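MRNA transport regulator MTR2 (Candida albicans, PDB 1Q42) affects the transport of mRNA from the nucleus to the cytoplasm and interacts with MEX67. Local coordinates at residues E30-R35 and E181-M186; T60-N65 and K93-T98. All blocks are in the same frame, centred on the assembly; numbering follows the deposited sequence.

Coming from the N terminus, the chain first runs through helix 29-40, whose residues 30-35 wait for a partner that arrives only after 145 intervening residues. Only when residues 181-186 lead into the last strand, 183-192, does interaction 1 close its long loop. Interaction 2 is nested inside: after helix 55-59 the turn at 60-65 meets residues 93-98, on the last turn of helix 87-96, with 27 residues between. The two contacts, with centres about 14 Å apart, also touch each other. N65 O probably accepts hydrogen bonds from both I182 N and I183 N, each at 3.0 Å. In this NTF2-like fold, interaction 1 thus joins helix 29-40 to the start of strand 183-192, interaction 2 joins the turn to helix 87-96, and the N65 bonds connect turn and strand.

Interaction 1 of 2, residues E30-R35 and E181-M186; sequences EPFLKR and EIINSM
F32 on helix 29-40 pushes its ring out toward two isoleucines, and the buried packing here is made by those three side chains. I182 comes from the opposite direction and sets CD1 3.7 Å from F32 CE1, approaching the ring obliquely. I183 arrives at the ring's edge, near its plane, with both CG1 and CD1 4.0 Å from F32 CZ. The phenyl gets there because CG lies anti to the backbone N (chi1 160°), which carries the ring away from the helix. L170 and V176 also pack against F32. In the NTF2 fold, helices lie against a strongly bent sheet, and this contact pins helix 29-40 to the start of strand 183-192. There N184 and S185 both face V171 in a classic beta bulge, where the chain turns a corner. The far side of the helix is quite different. K34 is exposed, and its NZ forms a salt bridge with E30 OE2 at 2.9 Å, one helical turn back, using the anti lone pair of that oxygen. The other carboxylate oxygen, OE1, is bonded to the hydroxyl of Y108.

Interaction 2 of 2, residues T60-N65 and K93-T98; sequences TQLGSN and KKWLQT
L62 and W95 cross at about a right angle, the leucine bringing CD1 to the edge of the indole, near its plane. L62 occupies the second position of a type II beta turn, Q61 to S64; G63 takes the positive phi in the third, and the closing bond from S64 N to Q61 O is weak. In this NTF2-like domain the turn thus rests against the last turn of helix 87-96. L62 CD1 makes the closest contacts: it is 4.0 Å from W95 CD1, on the pyrrole side of the indole, and also 4.0 Å from L96 CA. The side chain of L96 adds its CB, 4.2 Å from that same methyl, so L62 CD1 sits where the indole edge meets the helix backbone. With its CG anti to the backbone N (chi1 -170°), W95 turns the indole toward the turn and the sheet. Its rotation is further fixed by NE1, which donates to L40 O at the end of helix 29-40, and by Y188, whose ring meets it edge-to-face. T98 covers one face: its OG1 lies 3.9 Å above the indole plane, over the ring centre, and is bonded to R136 NH2. The same OG1 donates to W95 O at 2.7 Å, in the carbonyl plane with a C=O...O angle of 154°, and T98 N is a second donor to that oxygen at 3.0 Å.

Interaction 1 of 2, residues E30-R35 and E181-M186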
ATOM      1  N   GLU A  30      -8.617  11.763  -4.857  1.00 38.03           N
ATOM      2  CA  GLU A  30      -8.525  10.636  -5.790  1.00 36.26           C
ATOM      3  C   GLU A  30      -7.105  10.386  -6.333  1.00 34.59           C
ATOM      4  O   GLU A  30      -6.660   9.243  -6.361  1.00 33.01           O
ATOM      5  CB  GLU A  30      -9.530  10.755  -6.934  1.00 37.09           C
ATOM      6  CG  GLU A  30      -9.561   9.532  -7.843  1.00 38.21           C
ATOM      7  CD  GLU A  30     -10.820   9.438  -8.693  1.00 41.79           C
ATOM      8  OE1 GLU A  30     -11.852  10.050  -8.330  1.00 43.65           O
ATOM      9  OE2 GLU A  30     -10.778   8.742  -9.733  1.00 43.97           O
ATOM     10  N   PRO A  31      -6.399  11.424  -6.784  1.00 33.24           N
ATOM     11  CA  PRO A  31      -4.995  11.253  -7.183  1.00 32.18           C
ATOM     12  C   PRO A  31      -4.109  10.721  -6.058  1.00 29.83           C
ATOM     13  O   PRO A  31      -3.246   9.894  -6.344  1.00 29.40           O
ATOM     14  CB  PRO A  31      -4.551  12.665  -7.606  1.00 33.14           C
ATOM     15  CG  PRO A  31      -5.774  13.480  -7.710  1.00 34.22           C
ATOM     16  CD  PRO A  31      -6.863  12.812  -6.963  1.00 33.97           C
ATOM     17  N   PHE A  32      -4.322  11.170  -4.817  1.00 27.89           N
ATOM     18  CA  PHE A  32      -3.547  10.668  -3.678  1.00 26.48           C
ATOM     19  C   PHE A  32      -3.747   9.170  -3.482  1.00 24.73           C
ATOM     20  O   PHE A  32      -2.778   8.443  -3.293  1.00 24.09           O
ATOM     21  CB  PHE A  32      -3.909  11.398  -2.381  1.00 26.18           C
ATOM     22  CG  PHE A  32      -3.527  10.635  -1.133  1.00 26.91           C
ATOM     23  CD1 PHE A  32      -2.189  10.432  -0.810  1.00 28.95           C
ATOM     24  CD2 PHE A  32      -4.502  10.125  -0.285  1.00 28.03           C
ATOM     25  CE1 PHE A  32      -1.825   9.727   0.347  1.00 29.79           C
ATOM     26  CE2 PHE A  32      -4.141   9.422   0.870  1.00 27.37           C
ATOM     27  CZ  PHE A  32      -2.801   9.224   1.175  1.00 27.92           C
ATOM     28  N   LEU A  33      -4.995   8.719  -3.534  1.00 23.61           N
ATOM     29  CA  LEU A  33      -5.295   7.288  -3.360  1.00 23.17           C
ATOM     30  C   LEU A  33      -4.688   6.449  -4.468  1.00 23.28           C
ATOM     31  O   LEU A  33      -4.174   5.359  -4.218  1.00 21.99           O
ATOM     32  CB  LEU A  33      -6.804   7.037  -3.276  1.00 22.60           C
ATOM     33  CG  LEU A  33      -7.512   7.631  -2.063  1.00 22.73           C
ATOM     34  CD1 LEU A  33      -9.015   7.343  -2.119  1.00 21.76           C
ATOM     35  CD2 LEU A  33      -6.922   7.122  -0.734  1.00 22.16           C
ATOM     36  N   LYS A  34      -4.741   6.955  -5.694  1.00 24.06           N
ATOM     37  CA  LYS A  34      -4.166   6.237  -6.826  1.00 25.22           C
ATOM     38  C   LYS A  34      -2.649   6.118  -6.700  1.00 25.01           C
ATOM     39  O   LYS A  34      -2.083   5.068  -7.001  1.00 25.20           O
ATOM     40  CB  LYS A  34      -4.601   6.876  -8.142  1.00 26.23           C
ATOM     41  CG  LYS A  34      -6.065   6.605  -8.414  1.00 28.54           C
ATOM     42  CD  LYS A  34      -6.585   7.322  -9.641  1.00 33.00           C
ATOM     43  CE  LYS A  34      -7.821   6.610 -10.174  1.00 35.45           C
ATOM     44  NZ  LYS A  34      -8.596   7.443 -11.123  1.00 38.35           N
ATOM     45  N   ARG A  35      -2.004   7.164  -6.202  1.00 25.66           N
ATOM     46  CA  ARG A  35      -0.567   7.135  -5.956  1.00 25.96           C
ATOM     47  C   ARG A  35      -0.198   6.129  -4.854  1.00 23.97           C
ATOM     48  O   ARG A  35       0.776   5.386  -4.974  1.00 23.90           O
ATOM     49  CB  ARG A  35      -0.056   8.518  -5.559  1.00 27.63           C
ATOM     50  CG  ARG A  35       0.202   9.434  -6.715  1.00 31.15           C
ATOM     51  CD  ARG A  35       0.964  10.681  -6.317  1.00 35.26           C
ATOM     52  NE  ARG A  35       0.103  11.637  -5.623  1.00 38.33           N
ATOM     53  CZ  ARG A  35       0.197  11.991  -4.343  1.00 40.94           C
ATOM     54  NH1 ARG A  35       1.121  11.468  -3.533  1.00 42.68           N
ATOM     55  NH2 ARG A  35      -0.661  12.883  -3.859  1.00 41.89           N
ATOM     56  N   GLU A 181       5.929  11.415   4.013  1.00 36.77           N
ATOM     57  CA  GLU A 181       5.321  10.577   5.044  1.00 34.17           C
ATOM     58  C   GLU A 181       4.149  11.316   5.717  1.00 32.05           C
ATOM     59  O   GLU A 181       4.342  12.137   6.623  1.00 31.49           O
ATOM     60  CB  GLU A 181       6.390  10.128   6.049  1.00 34.54           C
ATOM     61  CG  GLU A 181       7.507   9.319   5.384  1.00 35.94           C
ATOM     62  CD  GLU A 181       8.540   8.771   6.356  1.00 38.41           C
ATOM     63  OE1 GLU A 181       8.883   7.565   6.262  1.00 39.85           O
ATOM     64  OE2 GLU A 181       9.027   9.544   7.204  1.00 39.35           O
ATOM     65  N   ILE A 182       2.936  10.997   5.262  1.00 28.81           N
ATOM     66  CA  ILE A 182       1.719  11.675   5.695  1.00 26.88           C
ATOM     67  C   ILE A 182       0.633  10.768   6.288  1.00 24.57           C
ATOM     68  O   ILE A 182      -0.271  11.255   6.966  1.00 24.04           O
ATOM     69  CB  ILE A 182       1.120  12.500   4.533  1.00 27.42           C
ATOM     70  CG1 ILE A 182       0.866  11.627   3.304  1.00 27.57           C
ATOM     71  CG2 ILE A 182       2.036  13.684   4.195  1.00 28.18           C
ATOM     72  CD1 ILE A 182       0.073  12.300   2.247  1.00 28.83           C
ATOM     73  N   ILE A 183       0.712   9.464   6.052  1.00 21.94           N
ATOM     74  CA  ILE A 183      -0.307   8.546   6.576  1.00 21.10           C
ATOM     75  C   ILE A 183       0.002   8.170   8.028  1.00 20.65           C
ATOM     76  O   ILE A 183       1.043   7.575   8.305  1.00 20.72           O
ATOM     77  CB  ILE A 183      -0.420   7.284   5.696  1.00 19.45           C
ATOM     78  CG1 ILE A 183      -0.790   7.668   4.252  1.00 20.00           C
ATOM     79  CG2 ILE A 183      -1.474   6.333   6.290  1.00 20.10           C
ATOM     80  CD1 ILE A 183      -0.708   6.536   3.230  1.00 20.56           C
ATOM     81  N   ASN A 184      -0.896   8.553   8.944  1.00 20.66           N
ATOM     82  CA  ASN A 184      -0.797   8.261  10.376  1.00 20.85           C
ATOM     83  C   ASN A 184      -1.287   6.886  10.771  1.00 19.74           C
ATOM     84  O   ASN A 184      -0.825   6.314  11.747  1.00 18.84           O
ATOM     85  CB  ASN A 184      -1.589   9.292  11.190  1.00 21.65           C
ATOM     86  CG  ASN A 184      -1.160  10.714  10.875  1.00 23.60           C
ATOM     87  OD1 ASN A 184      -1.870  11.457  10.182  1.00 26.90           O
ATOM     88  ND2 ASN A 184       0.026  11.069  11.321  1.00 23.14           N
ATOM     89  N   SER A 185      -2.250   6.368  10.027  1.00 19.50           N
ATOM     90  CA  SER A 185      -2.757   5.024  10.277  1.00 19.71           C
ATOM     91  C   SER A 185      -3.314   4.406   9.009  1.00 19.18           C
ATOM     92  O   SER A 185      -3.862   5.110   8.168  1.00 18.29           O
ATOM     93  CB  SER A 185      -3.807   5.016  11.397  1.00 21.06           C
ATOM     94  OG  SER A 185      -5.003   5.663  11.035  1.00 24.10           O
ATOM     95  N   MET A 186      -3.126   3.095   8.878  1.00 18.75           N
ATOM     96  CA  MET A 186      -3.640   2.315   7.749  1.00 18.78           C
ATOM     97  C   MET A 186      -4.234   1.018   8.279  1.00 18.01           C
ATOM     98  O   MET A 186      -3.593   0.281   9.034  1.00 18.11           O
ATOM     99  CB  MET A 186      -2.553   1.993   6.718  1.00 19.55           C
ATOM    100  CG  MET A 186      -3.027   1.046   5.592  1.00 21.06           C
ATOM    101  SD  MET A 186      -1.765   0.748   4.376  1.00 26.01           S
ATOM    102  CE  MET A 186      -0.680  -0.327   5.252  1.00 25.41           C
TER

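Interaction 2 of 2, residues T60-N65 and K93-T98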
ATOM      1  N   THR A  60      11.563  -0.292   0.199  1.00 23.62           N
ATOM      2  CA  THR A  60      11.313   0.973   0.897  1.00 23.98           C
ATOM      3  C   THR A  60      10.382   1.922   0.139  1.00 23.97           C
ATOM      4  O   THR A  60       9.913   2.908   0.698  1.00 23.96           O
ATOM      5  CB  THR A  60      12.632   1.699   1.294  1.00 25.58           C
ATOM      6  OG1 THR A  60      13.407   1.966   0.126  1.00 26.03           O
ATOM      7  CG2 THR A  60      13.503   0.809   2.152  1.00 26.02           C
ATOM      8  N   GLN A  61      10.103   1.633  -1.125  1.00 23.34           N
ATOM      9  CA  GLN A  61       9.142   2.419  -1.899  1.00 23.56           C
ATOM     10  C   GLN A  61       7.708   1.916  -1.752  1.00 22.43           C
ATOM     11  O   GLN A  61       6.785   2.602  -2.157  1.00 22.15           O
ATOM     12  CB  GLN A  61       9.501   2.391  -3.378  1.00 23.81           C
ATOM     13  CG  GLN A  61      10.851   2.993  -3.692  1.00 26.33           C
ATOM     14  CD  GLN A  61      11.195   2.854  -5.148  1.00 29.09           C
ATOM     15  OE1 GLN A  61      10.618   3.544  -5.998  1.00 31.76           O
ATOM     16  NE2 GLN A  61      12.120   1.948  -5.454  1.00 30.77           N
ATOM     17  N   LEU A  62       7.528   0.727  -1.184  1.00 21.36           N
ATOM     18  CA  LEU A  62       6.188   0.139  -1.038  1.00 20.98           C
ATOM     19  C   LEU A  62       5.465   0.888   0.068  1.00 20.74           C
ATOM     20  O   LEU A  62       5.994   1.017   1.173  1.00 22.14           O
ATOM     21  CB  LEU A  62       6.271  -1.354  -0.694  1.00 20.59           C
ATOM     22  CG  LEU A  62       7.017  -2.246  -1.708  1.00 20.15           C
ATOM     23  CD1 LEU A  62       7.213  -3.615  -1.132  1.00 20.58           C
ATOM     24  CD2 LEU A  62       6.310  -2.317  -3.041  1.00 19.50           C
ATOM     25  N   GLY A  63       4.283   1.423  -0.220  1.00 20.64           N
ATOM     26  CA  GLY A  63       3.570   2.219   0.764  1.00 20.93           C
ATOM     27  C   GLY A  63       4.376   3.400   1.294  1.00 21.57           C
ATOM     28  O   GLY A  63       4.353   3.711   2.487  1.00 22.11           O
ATOM     29  N   SER A  64       5.107   4.072   0.411  1.00 22.19           N
ATOM     30  CA  SER A  64       6.073   5.074   0.861  1.00 23.04           C
ATOM     31  C   SER A  64       5.442   6.265   1.585  1.00 23.04           C
ATOM     32  O   SER A  64       6.135   6.971   2.340  1.00 22.82           O
ATOM     33  CB  SER A  64       6.907   5.590  -0.310  1.00 24.22           C
ATOM     34  OG  SER A  64       6.076   6.185  -1.274  1.00 26.07           O
ATOM     35  N   ASN A  65       4.147   6.499   1.375  1.00 22.23           N
ATOM     36  CA  ASN A  65       3.474   7.604   2.069  1.00 22.96           C
ATOM     37  C   ASN A  65       3.170   7.327   3.546  1.00 22.24           C
ATOM     38  O   ASN A  65       2.719   8.218   4.271  1.00 21.60           O
ATOM     39  CB  ASN A  65       2.198   8.008   1.338  1.00 23.66           C
ATOM     40  CG  ASN A  65       2.468   8.587  -0.047  1.00 27.20           C
ATOM     41  OD1 ASN A  65       2.038   8.023  -1.045  1.00 30.25           O
ATOM     42  ND2 ASN A  65       3.186   9.713  -0.106  1.00 31.47           N
ATOM     43  N   LYS A  93       8.192  -5.220   4.703  1.00 20.27           N
ATOM     44  CA  LYS A  93       8.752  -6.578   4.639  1.00 21.45           C
ATOM     45  C   LYS A  93       7.653  -7.627   4.405  1.00 21.03           C
ATOM     46  O   LYS A  93       7.871  -8.642   3.731  1.00 21.67           O
ATOM     47  CB  LYS A  93       9.512  -6.890   5.921  1.00 22.02           C
ATOM     48  CG  LYS A  93      10.836  -6.179   6.038  1.00 24.23           C
ATOM     49  CD  LYS A  93      11.558  -6.580   7.332  1.00 28.08           C
ATOM     50  CE  LYS A  93      12.629  -7.619   7.114  1.00 30.00           C
ATOM     51  NZ  LYS A  93      13.640  -7.615   8.225  1.00 30.46           N
ATOM     52  N   LYS A  94       6.470  -7.372   4.954  1.00 21.38           N
ATOM     53  CA  LYS A  94       5.328  -8.263   4.791  1.00 21.76           C
ATOM     54  C   LYS A  94       4.807  -8.172   3.379  1.00 20.86           C
ATOM     55  O   LYS A  94       4.516  -9.187   2.749  1.00 20.75           O
ATOM     56  CB  LYS A  94       4.187  -7.884   5.746  1.00 22.74           C
ATOM     57  CG  LYS A  94       4.333  -8.466   7.138  1.00 26.87           C
ATOM     58  CD  LYS A  94       3.290  -7.876   8.093  1.00 32.38           C
ATOM     59  CE  LYS A  94       2.631  -8.951   8.936  1.00 35.59           C
ATOM     60  NZ  LYS A  94       3.543  -9.452   9.995  1.00 37.59           N
ATOM     61  N   TRP A  95       4.638  -6.942   2.905  1.00 20.46           N
ATOM     62  CA  TRP A  95       4.031  -6.696   1.575  1.00 19.95           C
ATOM     63  C   TRP A  95       4.949  -7.184   0.462  1.00 20.96           C
ATOM     64  O   TRP A  95       4.488  -7.699  -0.572  1.00 20.67           O
ATOM     65  CB  TRP A  95       3.670  -5.198   1.398  1.00 20.18           C
ATOM     66  CG  TRP A  95       2.859  -4.961   0.175  1.00 17.73           C
ATOM     67  CD1 TRP A  95       3.275  -4.405  -0.999  1.00 16.64           C
ATOM     68  CD2 TRP A  95       1.491  -5.342  -0.024  1.00 18.58           C
ATOM     69  NE1 TRP A  95       2.252  -4.428  -1.921  1.00 18.72           N
ATOM     70  CE2 TRP A  95       1.141  -4.983  -1.343  1.00 18.35           C
ATOM     71  CE3 TRP A  95       0.514  -5.933   0.789  1.00 20.51           C
ATOM     72  CZ2 TRP A  95      -0.141  -5.196  -1.874  1.00 19.52           C
ATOM     73  CZ3 TRP A  95      -0.761  -6.151   0.260  1.00 20.89           C
ATOM     74  CH2 TRP A  95      -1.077  -5.779  -1.057  1.00 19.81           C
ATOM     75  N   LEU A  96       6.251  -7.083   0.699  1.00 21.88           N
ATOM     76  CA  LEU A  96       7.267  -7.540  -0.244  1.00 22.91           C
ATOM     77  C   LEU A  96       7.098  -9.015  -0.618  1.00 23.55           C
ATOM     78  O   LEU A  96       7.431  -9.426  -1.753  1.00 23.79           O
ATOM     79  CB  LEU A  96       8.652  -7.311   0.379  1.00 23.34           C
ATOM     80  CG  LEU A  96       9.855  -7.850  -0.393  1.00 24.47           C
ATOM     81  CD1 LEU A  96      10.031  -7.063  -1.669  1.00 23.47           C
ATOM     82  CD2 LEU A  96      11.082  -7.761   0.502  1.00 23.54           C
ATOM     83  N   GLN A  97       6.600  -9.813   0.327  1.00 23.79           N
ATOM     84  CA  GLN A  97       6.416 -11.253   0.108  1.00 25.03           C
ATOM     85  C   GLN A  97       5.172 -11.626  -0.714  1.00 24.54           C
ATOM     86  O   GLN A  97       5.041 -12.778  -1.138  1.00 25.64           O
ATOM     87  CB  GLN A  97       6.413 -12.021   1.435  1.00 25.58           C
ATOM     88  CG  GLN A  97       7.653 -11.837   2.308  1.00 29.46           C
ATOM     89  CD  GLN A  97       8.970 -12.046   1.557  1.00 34.33           C
ATOM     90  OE1 GLN A  97       9.235 -13.135   1.060  1.00 37.51           O
ATOM     91  NE2 GLN A  97       9.788 -10.992   1.474  1.00 37.57           N
ATOM     92  N   THR A  98       4.283 -10.673  -0.984  1.00 23.67           N
ATOM     93  CA  THR A  98       3.161 -10.929  -1.890  1.00 22.43           C
ATOM     94  C   THR A  98       3.649 -10.989  -3.338  1.00 22.41           C
ATOM     95  O   THR A  98       4.637 -10.354  -3.699  1.00 20.97           O
ATOM     96  CB  THR A  98       2.037  -9.846  -1.783  1.00 22.51           C
ATOM     97  OG1 THR A  98       2.525  -8.545  -2.173  1.00 21.30           O
ATOM     98  CG2 THR A  98       1.540  -9.671  -0.357  1.00 22.84           C
TER